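Local coordinates for amino acid adenylation domain-containing protein (Bacillus stratosphericus LAMA 585, PDB 6ULY) that selects and activates a keto acid as its acyl adenylate, probably for nonribosomal depsipeptide synthesis, at residues L254-W259 with F273-I278; G288-S293 with A318-K323. All blocks are in the same frame, centred on the assembly; numbering follows the deposited sequence.

Contact 1: residues L254-W259 with F273-I278; sequences LRWLDW and FAFAMI. With SO4 (sulfate ion), chain N; SO4 (sulfate ion), chain O.
In the AMP-binding core of the adenylation domain, W256 on helix 255-262 reaches across to helix 272-279. The short helical segments lie nearly perpendicular, at 97°, with axes 11.7 Å apart at their closest; W256 spans most of the gap from one side, I278 from the other. The CG of W256 is anti to the backbone N (chi1 -157°), and the six-membered ring of the indole ends among A274, F275 and I278. CH2 leads: it stands 3.9 Å above the F275 ring, displaced toward the rim near CZ, and the planes make 77°, an edge-to-face (T-shaped) pair. I278 crosses the indole at about a right angle, its CG1 meeting CE3 at the indole edge, 3.8 Å away. A274 CB lies 4.0 Å from W256 CZ3, obliquely to the ring. I278 CD1 then carries the packing on to L254, where it lies 4.1 Å from the backbone N. The pyrrole end is held separately, by a hydrogen bond from NE1 to T268 OG1, so both ends of the indole have partners. F313 of helix 307-317 extends the aromatic cluster with a second edge-to-face contact to F275. The end of the extended R255 side chain lies apart from this packing. R255 NH1 gives a 2.7 Å hydrogen bond to O1 of the chain N sulfate, and also bonds to D248 O. R255 NH2 donates to O2 of the chain O sulfate at 3.2 Å; both ions are probably from the crystallisation liquor. The two helices flank strand 267-270 in sequence, in the parallel alpha/beta part of an ANL-clan adenylation domain.

Contact 2: residues G288-S293 with A318-K323; sequences GSWDLS and APHGLK
W290 and H320 meet where two loops of the alpha/beta core run side by side, one leading into strand 297-301 and the other into its parallel neighbour 327-333. The two side chains point the same way, and the edge of the indole is turned to the imidazole face in an edge-to-face pair with planes at 69°. W290 CE3 sits 3.2 Å above the H320 plane, offset toward the rim. At the imidazole edge, G288 O lies 3.1 Å from CE1, while ND1 accepts a weak hydrogen bond from W290 N. Two residues on from W290, L292 N donates to H320 O at 2.9 Å, and the carbonyl points almost straight at the nitrogen. Beyond it, S293 CA makes a CH...O contact with G321 O. L292 packs its CB near L322 CD1 on the buried side.

The ring N-H groups of both residues are taken up by the next shell. H320 NE2 bonds to I285 O, and W290 NE1 probably to D258 OD1 on helix 255-262. S293 is positioned from within its own loop, because D291 OD1 takes both S293 N, closing an Asx turn, and S293 OG at 2.8 Å, the two donors coming from the same face of the carboxylate. At the exposed end K323 folds back, bent at chi3 (-81°) and chi4, and a water bridges L292 O to K323 N and NZ. The ammonium itself lands on a backbone carbonyl: K323 NZ donates to S293 O at 2.6 Å, tilted 24° from the carbonyl plane.

In the fold
Contact 1 is the buried one, its centre about 16 Å from that of the chain; contact 2, about 26 Å out, is only partly buried. The chemistry follows this. Between the segments of contact 1 there is no hydrogen bond, only apolar and aromatic packing, whereas contact 2 combines its ring pair with backbone, lysine and water-mediated bonds. An edge-to-face pair led by a tryptophan occurs in both. Helix 255-262 takes part in both: W256 in contact 1, and L257, D258, M260 and D261 towards the loop of contact 2. The direct tie is the probable D258-W290 bond, with L257 packing on W290 and L292. Helix 307-317 is shared as well: F313 touches I278 and L322.

Contact 1: residues L254-W259 with F273-I278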
ATOM      1  N   LEU A 254     -17.535 -20.324  23.806  1.00 51.86           N
ATOM      2  CA  LEU A 254     -18.838 -20.606  24.401  1.00 48.46           C
ATOM      3  C   LEU A 254     -19.205 -19.613  25.494  1.00 45.54           C
ATOM      4  O   LEU A 254     -20.376 -19.555  25.886  1.00 45.84           O
ATOM      5  CB  LEU A 254     -18.871 -22.026  24.960  1.00 48.17           C
ATOM      6  CG  LEU A 254     -18.940 -23.147  23.920  1.00 55.54           C
ATOM      7  CD1 LEU A 254     -18.995 -24.500  24.613  1.00 53.39           C
ATOM      8  CD2 LEU A 254     -20.130 -22.974  22.980  1.00 55.39           C
ATOM      9  N   ARG A 255     -18.245 -18.832  25.992  1.00 43.56           N
ATOM     10  CA  ARG A 255     -18.580 -17.759  26.919  1.00 41.19           C
ATOM     11  C   ARG A 255     -19.587 -16.791  26.319  1.00 47.18           C
ATOM     12  O   ARG A 255     -20.392 -16.205  27.051  1.00 49.06           O
ATOM     13  CB  ARG A 255     -17.317 -17.013  27.330  1.00 46.86           C
ATOM     14  CG  ARG A 255     -16.517 -17.751  28.362  1.00 48.89           C
ATOM     15  CD  ARG A 255     -15.166 -17.122  28.598  1.00 55.46           C
ATOM     16  NE  ARG A 255     -14.433 -17.882  29.597  1.00 62.75           N
ATOM     17  CZ  ARG A 255     -13.129 -17.780  29.821  1.00 70.64           C
ATOM     18  NH1 ARG A 255     -12.389 -16.946  29.104  1.00 68.56           N
ATOM     19  NH2 ARG A 255     -12.568 -18.525  30.763  1.00 82.65           N
ATOM     20  N   TRP A 256     -19.543 -16.587  25.002  1.00 48.17           N
ATOM     21  CA  TRP A 256     -20.569 -15.783  24.349  1.00 47.62           C
ATOM     22  C   TRP A 256     -21.955 -16.267  24.753  1.00 46.55           C
ATOM     23  O   TRP A 256     -22.818 -15.475  25.148  1.00 44.21           O
ATOM     24  CB  TRP A 256     -20.395 -15.850  22.829  1.00 42.41           C
ATOM     25  CG  TRP A 256     -20.983 -14.701  22.062  1.00 46.22           C
ATOM     26  CD1 TRP A 256     -21.500 -13.540  22.569  1.00 42.07           C
ATOM     27  CD2 TRP A 256     -21.107 -14.603  20.636  1.00 46.39           C
ATOM     28  NE1 TRP A 256     -21.940 -12.733  21.548  1.00 44.88           N
ATOM     29  CE2 TRP A 256     -21.710 -13.361  20.351  1.00 44.81           C
ATOM     30  CE3 TRP A 256     -20.771 -15.449  19.573  1.00 44.43           C
ATOM     31  CZ2 TRP A 256     -21.979 -12.944  19.049  1.00 41.91           C
ATOM     32  CZ3 TRP A 256     -21.042 -15.033  18.281  1.00 44.97           C
ATOM     33  CH2 TRP A 256     -21.639 -13.791  18.031  1.00 43.07           C
ATOM     34  N   LEU A 257     -22.183 -17.578  24.666  1.00 43.30           N
ATOM     35  CA  LEU A 257     -23.471 -18.127  25.075  1.00 50.76           C
ATOM     36  C   LEU A 257     -23.745 -17.834  26.546  1.00 46.55           C
ATOM     37  O   LEU A 257     -24.809 -17.310  26.896  1.00 42.56           O
ATOM     38  CB  LEU A 257     -23.509 -19.631  24.802  1.00 50.16           C
ATOM     39  CG  LEU A 257     -23.284 -20.045  23.345  1.00 47.27           C
ATOM     40  CD1 LEU A 257     -23.590 -21.527  23.163  1.00 48.88           C
ATOM     41  CD2 LEU A 257     -24.120 -19.208  22.391  1.00 50.93           C
ATOM     42  N   ASP A 258     -22.788 -18.155  27.423  1.00 48.28           N
ATOM     43  CA  ASP A 258     -22.966 -17.893  28.850  1.00 47.60           C
ATOM     44  C   ASP A 258     -23.363 -16.446  29.092  1.00 50.20           C
ATOM     45  O   ASP A 258     -24.240 -16.154  29.916  1.00 50.17           O
ATOM     46  CB  ASP A 258     -21.675 -18.186  29.615  1.00 50.09           C
ATOM     47  CG  ASP A 258     -21.204 -19.605  29.454  1.00 43.15           C
ATOM     48  OD1 ASP A 258     -21.953 -20.433  28.893  1.00 39.34           O
ATOM     49  OD2 ASP A 258     -20.071 -19.885  29.890  1.00 46.65           O
ATOM     50  N   TRP A 259     -22.695 -15.524  28.398  1.00 44.97           N
ATOM     51  CA  TRP A 259     -22.911 -14.104  28.631  1.00 47.57           C
ATOM     52  C   TRP A 259     -24.297 -13.680  28.164  1.00 46.10           C
ATOM     53  O   TRP A 259     -25.030 -13.004  28.895  1.00 44.84           O
ATOM     54  CB  TRP A 259     -21.821 -13.299  27.922  1.00 48.69           C
ATOM     55  CG  TRP A 259     -20.440 -13.481  28.504  1.00 47.35           C
ATOM     56  CD1 TRP A 259     -20.128 -13.859  29.780  1.00 48.35           C
ATOM     57  CD2 TRP A 259     -19.186 -13.292  27.827  1.00 46.91           C
ATOM     58  NE1 TRP A 259     -18.764 -13.908  29.942  1.00 47.53           N
ATOM     59  CE2 TRP A 259     -18.163 -13.571  28.758  1.00 43.81           C
ATOM     60  CE3 TRP A 259     -18.830 -12.915  26.526  1.00 47.31           C
ATOM     61  CZ2 TRP A 259     -16.811 -13.481  28.431  1.00 50.30           C
ATOM     62  CZ3 TRP A 259     -17.482 -12.830  26.202  1.00 44.63           C
ATOM     63  CH2 TRP A 259     -16.492 -13.113  27.152  1.00 51.40           C
ATOM     64  N   PHE A 273     -16.447 -14.853  11.686  1.00 50.98           N
ATOM     65  CA  PHE A 273     -15.584 -15.892  12.242  1.00 50.86           C
ATOM     66  C   PHE A 273     -16.077 -16.348  13.609  1.00 51.28           C
ATOM     67  O   PHE A 273     -15.972 -17.533  13.953  1.00 45.41           O
ATOM     68  CB  PHE A 273     -14.134 -15.395  12.335  1.00 54.34           C
ATOM     69  CG  PHE A 273     -13.880 -14.450  13.485  1.00 54.30           C
ATOM     70  CD1 PHE A 273     -13.854 -13.085  13.279  1.00 56.28           C
ATOM     71  CD2 PHE A 273     -13.647 -14.930  14.766  1.00 58.54           C
ATOM     72  CE1 PHE A 273     -13.620 -12.214  14.328  1.00 60.26           C
ATOM     73  CE2 PHE A 273     -13.417 -14.064  15.816  1.00 51.90           C
ATOM     74  CZ  PHE A 273     -13.404 -12.703  15.595  1.00 56.10           C
ATOM     75  N   ALA A 274     -16.607 -15.422  14.410  1.00 50.84           N
ATOM     76  CA  ALA A 274     -17.087 -15.790  15.736  1.00 45.53           C
ATOM     77  C   ALA A 274     -18.249 -16.768  15.639  1.00 44.11           C
ATOM     78  O   ALA A 274     -18.336 -17.720  16.422  1.00 43.53           O
ATOM     79  CB  ALA A 274     -17.495 -14.541  16.515  1.00 42.72           C
ATOM     80  N   PHE A 275     -19.149 -16.554  14.677  1.00 44.09           N
ATOM     81  CA  PHE A 275     -20.236 -17.502  14.469  1.00 41.60           C
ATOM     82  C   PHE A 275     -19.690 -18.865  14.072  1.00 47.58           C
ATOM     83  O   PHE A 275     -20.176 -19.901  14.542  1.00 48.64           O
ATOM     84  CB  PHE A 275     -21.198 -16.981  13.403  1.00 39.42           C
ATOM     85  CG  PHE A 275     -21.907 -15.712  13.793  1.00 46.31           C
ATOM     86  CD1 PHE A 275     -21.274 -14.483  13.678  1.00 43.03           C
ATOM     87  CD2 PHE A 275     -23.210 -15.745  14.266  1.00 46.34           C
ATOM     88  CE1 PHE A 275     -21.921 -13.317  14.035  1.00 45.99           C
ATOM     89  CE2 PHE A 275     -23.863 -14.578  14.624  1.00 45.85           C
ATOM     90  CZ  PHE A 275     -23.218 -13.363  14.506  1.00 43.88           C
ATOM     91  N   ALA A 276     -18.669 -18.884  13.216  1.00 47.86           N
ATOM     92  CA  ALA A 276     -18.062 -20.152  12.828  1.00 48.91           C
ATOM     93  C   ALA A 276     -17.348 -20.803  14.005  1.00 47.80           C
ATOM     94  O   ALA A 276     -17.360 -22.031  14.141  1.00 49.10           O
ATOM     95  CB  ALA A 276     -17.096 -19.934  11.668  1.00 53.52           C
ATOM     96  N   MET A 277     -16.717 -19.999  14.865  1.00 45.74           N
ATOM     97  CA  MET A 277     -16.058 -20.557  16.041  1.00 47.53           C
ATOM     98  C   MET A 277     -17.063 -21.267  16.939  1.00 50.00           C
ATOM     99  O   MET A 277     -16.798 -22.372  17.426  1.00 51.39           O
ATOM    100  CB  MET A 277     -15.331 -19.456  16.816  1.00 47.42           C
ATOM    101  CG  MET A 277     -14.069 -18.943  16.149  1.00 55.62           C
ATOM    102  SD  MET A 277     -13.231 -17.654  17.102  1.00 51.40           S
ATOM    103  CE  MET A 277     -12.449 -18.623  18.385  1.00 53.13           C
ATOM    104  N   ILE A 278     -18.227 -20.652  17.164  1.00 50.53           N
ATOM    105  CA  ILE A 278     -19.261 -21.286  17.978  1.00 48.84           C
ATOM    106  C   ILE A 278     -19.723 -22.586  17.331  1.00 47.31           C
ATOM    107  O   ILE A 278     -19.930 -23.598  18.013  1.00 45.54           O
ATOM    108  CB  ILE A 278     -20.434 -20.314  18.203  1.00 50.64           C
ATOM    109  CG1 ILE A 278     -19.980 -19.102  19.023  1.00 48.75           C
ATOM    110  CG2 ILE A 278     -21.592 -21.016  18.901  1.00 46.02           C
ATOM    111  CD1 ILE A 278     -19.792 -19.390  20.500  1.00 50.26           C
TER
HETATM  112  S   SO4 N 712      -9.001 -18.134  30.245  1.00 99.48           S
HETATM  113  O1  SO4 N 712      -9.702 -17.317  29.296  1.00 82.18           O
HETATM  114  O2  SO4 N 712      -7.590 -17.871  30.151  1.00 86.79           O
HETATM  115  O3  SO4 N 712      -9.457 -17.823  31.572  1.00101.11           O
HETATM  116  O4  SO4 N 712      -9.250 -19.521  29.964  1.00 92.59           O
HETATM  117  S   SO4 O 713     -14.293 -18.456  34.214  1.00 96.57           S
HETATM  118  O1  SO4 O 713     -14.959 -17.537  33.336  1.00 86.38           O
HETATM  119  O2  SO4 O 713     -13.907 -19.626  33.478  1.00 95.40           O
HETATM  120  O3  SO4 O 713     -13.125 -17.830  34.767  1.00 95.91           O
HETATM  121  O4  SO4 O 713     -15.182 -18.832  35.274  1.00110.83           O

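Contact 2: residues G288-S293 with A318-K323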
ATOM      1  N   GLY A 288     -24.870 -28.726  26.604  1.00 51.71           N
ATOM      2  CA  GLY A 288     -24.961 -27.565  27.458  1.00 47.38           C
ATOM      3  C   GLY A 288     -26.396 -27.081  27.600  1.00 47.82           C
ATOM      4  O   GLY A 288     -27.336 -27.615  27.013  1.00 46.85           O
ATOM      5  N   SER A 289     -26.547 -26.036  28.410  1.00 40.09           N
ATOM      6  CA  SER A 289     -27.854 -25.434  28.638  1.00 45.95           C
ATOM      7  C   SER A 289     -27.711 -23.922  28.681  1.00 44.63           C
ATOM      8  O   SER A 289     -26.966 -23.388  29.509  1.00 45.06           O
ATOM      9  CB  SER A 289     -28.481 -25.946  29.938  1.00 47.61           C
ATOM     10  OG  SER A 289     -29.794 -25.435  30.084  1.00 54.25           O
ATOM     11  N   TRP A 290     -28.425 -23.238  27.790  1.00 44.37           N
ATOM     12  CA  TRP A 290     -28.508 -21.787  27.811  1.00 46.55           C
ATOM     13  C   TRP A 290     -29.937 -21.361  27.511  1.00 44.27           C
ATOM     14  O   TRP A 290     -30.672 -22.045  26.791  1.00 43.67           O
ATOM     15  CB  TRP A 290     -27.569 -21.135  26.787  1.00 43.83           C
ATOM     16  CG  TRP A 290     -26.120 -21.439  26.989  1.00 40.61           C
ATOM     17  CD1 TRP A 290     -25.224 -20.718  27.721  1.00 41.06           C
ATOM     18  CD2 TRP A 290     -25.393 -22.537  26.432  1.00 38.67           C
ATOM     19  NE1 TRP A 290     -23.981 -21.302  27.657  1.00 41.72           N
ATOM     20  CE2 TRP A 290     -24.060 -22.422  26.872  1.00 40.89           C
ATOM     21  CE3 TRP A 290     -25.741 -23.609  25.605  1.00 47.02           C
ATOM     22  CZ2 TRP A 290     -23.073 -23.339  26.511  1.00 44.09           C
ATOM     23  CZ3 TRP A 290     -24.761 -24.520  25.250  1.00 52.27           C
ATOM     24  CH2 TRP A 290     -23.442 -24.379  25.703  1.00 47.72           C
ATOM     25  N   ASP A 291     -30.324 -20.223  28.071  1.00 44.80           N
ATOM     26  CA  ASP A 291     -31.574 -19.562  27.716  1.00 51.77           C
ATOM     27  C   ASP A 291     -31.217 -18.341  26.874  1.00 45.08           C
ATOM     28  O   ASP A 291     -30.709 -17.344  27.400  1.00 43.04           O
ATOM     29  CB  ASP A 291     -32.374 -19.176  28.957  1.00 45.69           C
ATOM     30  CG  ASP A 291     -33.767 -18.677  28.616  1.00 53.77           C
ATOM     31  OD1 ASP A 291     -34.078 -18.552  27.408  1.00 51.97           O
ATOM     32  OD2 ASP A 291     -34.552 -18.416  29.551  1.00 57.45           O
ATOM     33  N   LEU A 292     -31.462 -18.432  25.567  1.00 41.71           N
ATOM     34  CA  LEU A 292     -31.180 -17.348  24.633  1.00 45.93           C
ATOM     35  C   LEU A 292     -32.466 -16.774  24.043  1.00 48.26           C
ATOM     36  O   LEU A 292     -32.474 -16.274  22.913  1.00 47.91           O
ATOM     37  CB  LEU A 292     -30.248 -17.833  23.523  1.00 45.78           C
ATOM     38  CG  LEU A 292     -28.932 -18.454  24.002  1.00 41.20           C
ATOM     39  CD1 LEU A 292     -28.145 -19.027  22.840  1.00 46.54           C
ATOM     40  CD2 LEU A 292     -28.090 -17.440  24.763  1.00 47.34           C
ATOM     41  N   SER A 293     -33.556 -16.829  24.809  1.00 47.28           N
ATOM     42  CA  SER A 293     -34.854 -16.376  24.326  1.00 45.83           C
ATOM     43  C   SER A 293     -34.972 -14.860  24.299  1.00 40.25           C
ATOM     44  O   SER A 293     -35.843 -14.335  23.598  1.00 41.73           O
ATOM     45  CB  SER A 293     -35.971 -16.965  25.198  1.00 49.45           C
ATOM     46  OG  SER A 293     -35.817 -16.587  26.556  1.00 44.62           O
ATOM     47  N   ALA A 318     -30.958 -23.165  18.120  1.00 44.87           N
ATOM     48  CA  ALA A 318     -32.415 -23.200  18.228  1.00 43.26           C
ATOM     49  C   ALA A 318     -32.895 -23.905  19.491  1.00 53.53           C
ATOM     50  O   ALA A 318     -33.728 -23.330  20.212  1.00 51.94           O
ATOM     51  CB  ALA A 318     -33.001 -23.860  16.973  1.00 43.51           C
ATOM     52  N   PRO A 319     -32.426 -25.111  19.829  1.00 53.51           N
ATOM     53  CA  PRO A 319     -32.896 -25.746  21.075  1.00 51.65           C
ATOM     54  C   PRO A 319     -32.646 -24.912  22.318  1.00 50.21           C
ATOM     55  O   PRO A 319     -33.363 -25.087  23.310  1.00 56.63           O
ATOM     56  CB  PRO A 319     -32.117 -27.071  21.118  1.00 52.78           C
ATOM     57  CG  PRO A 319     -30.978 -26.899  20.161  1.00 55.28           C
ATOM     58  CD  PRO A 319     -31.487 -25.978  19.095  1.00 50.60           C
ATOM     59  N   HIS A 320     -31.671 -24.005  22.302  1.00 47.35           N
ATOM     60  CA  HIS A 320     -31.388 -23.159  23.454  1.00 42.92           C
ATOM     61  C   HIS A 320     -32.202 -21.868  23.451  1.00 39.03           C
ATOM     62  O   HIS A 320     -31.901 -20.956  24.229  1.00 39.06           O
ATOM     63  CB  HIS A 320     -29.891 -22.840  23.515  1.00 42.84           C
ATOM     64  CG  HIS A 320     -29.021 -24.056  23.617  1.00 52.34           C
ATOM     65  ND1 HIS A 320     -28.790 -24.709  24.809  1.00 49.57           N
ATOM     66  CD2 HIS A 320     -28.332 -24.740  22.674  1.00 50.60           C
ATOM     67  CE1 HIS A 320     -27.993 -25.742  24.596  1.00 46.23           C
ATOM     68  NE2 HIS A 320     -27.701 -25.783  23.308  1.00 50.10           N
ATOM     69  N   GLY A 321     -33.220 -21.770  22.602  1.00 38.17           N
ATOM     70  CA  GLY A 321     -34.112 -20.630  22.613  1.00 43.82           C
ATOM     71  C   GLY A 321     -33.721 -19.466  21.727  1.00 47.29           C
ATOM     72  O   GLY A 321     -34.294 -18.381  21.878  1.00 51.67           O
ATOM     73  N   LEU A 322     -32.774 -19.642  20.811  1.00 49.38           N
ATOM     74  CA  LEU A 322     -32.418 -18.565  19.893  1.00 45.61           C
ATOM     75  C   LEU A 322     -33.405 -18.554  18.734  1.00 41.73           C
ATOM     76  O   LEU A 322     -33.479 -19.520  17.967  1.00 45.25           O
ATOM     77  CB  LEU A 322     -30.992 -18.731  19.378  1.00 42.47           C
ATOM     78  CG  LEU A 322     -30.465 -17.514  18.606  1.00 44.47           C
ATOM     79  CD1 LEU A 322     -30.081 -16.396  19.569  1.00 41.55           C
ATOM     80  CD2 LEU A 322     -29.292 -17.890  17.717  1.00 42.38           C
ATOM     81  N   LYS A 323     -34.171 -17.472  18.613  1.00 39.96           N
ATOM     82  CA  LYS A 323     -35.085 -17.344  17.490  1.00 49.09           C
ATOM     83  C   LYS A 323     -34.295 -17.318  16.186  1.00 44.77           C
ATOM     84  O   LYS A 323     -33.166 -16.828  16.127  1.00 41.70           O
ATOM     85  CB  LYS A 323     -35.931 -16.078  17.628  1.00 53.68           C
ATOM     86  CG  LYS A 323     -37.084 -16.214  18.609  1.00 57.02           C
ATOM     87  CD  LYS A 323     -37.739 -14.866  18.911  1.00 58.11           C
ATOM     88  CE  LYS A 323     -36.949 -14.071  19.946  1.00 61.41           C
ATOM     89  NZ  LYS A 323     -36.969 -14.716  21.295  1.00 59.50           N
TER
HETATM   90  O   HOH W   1     -34.088 -15.533  20.575  1.00 45.63           O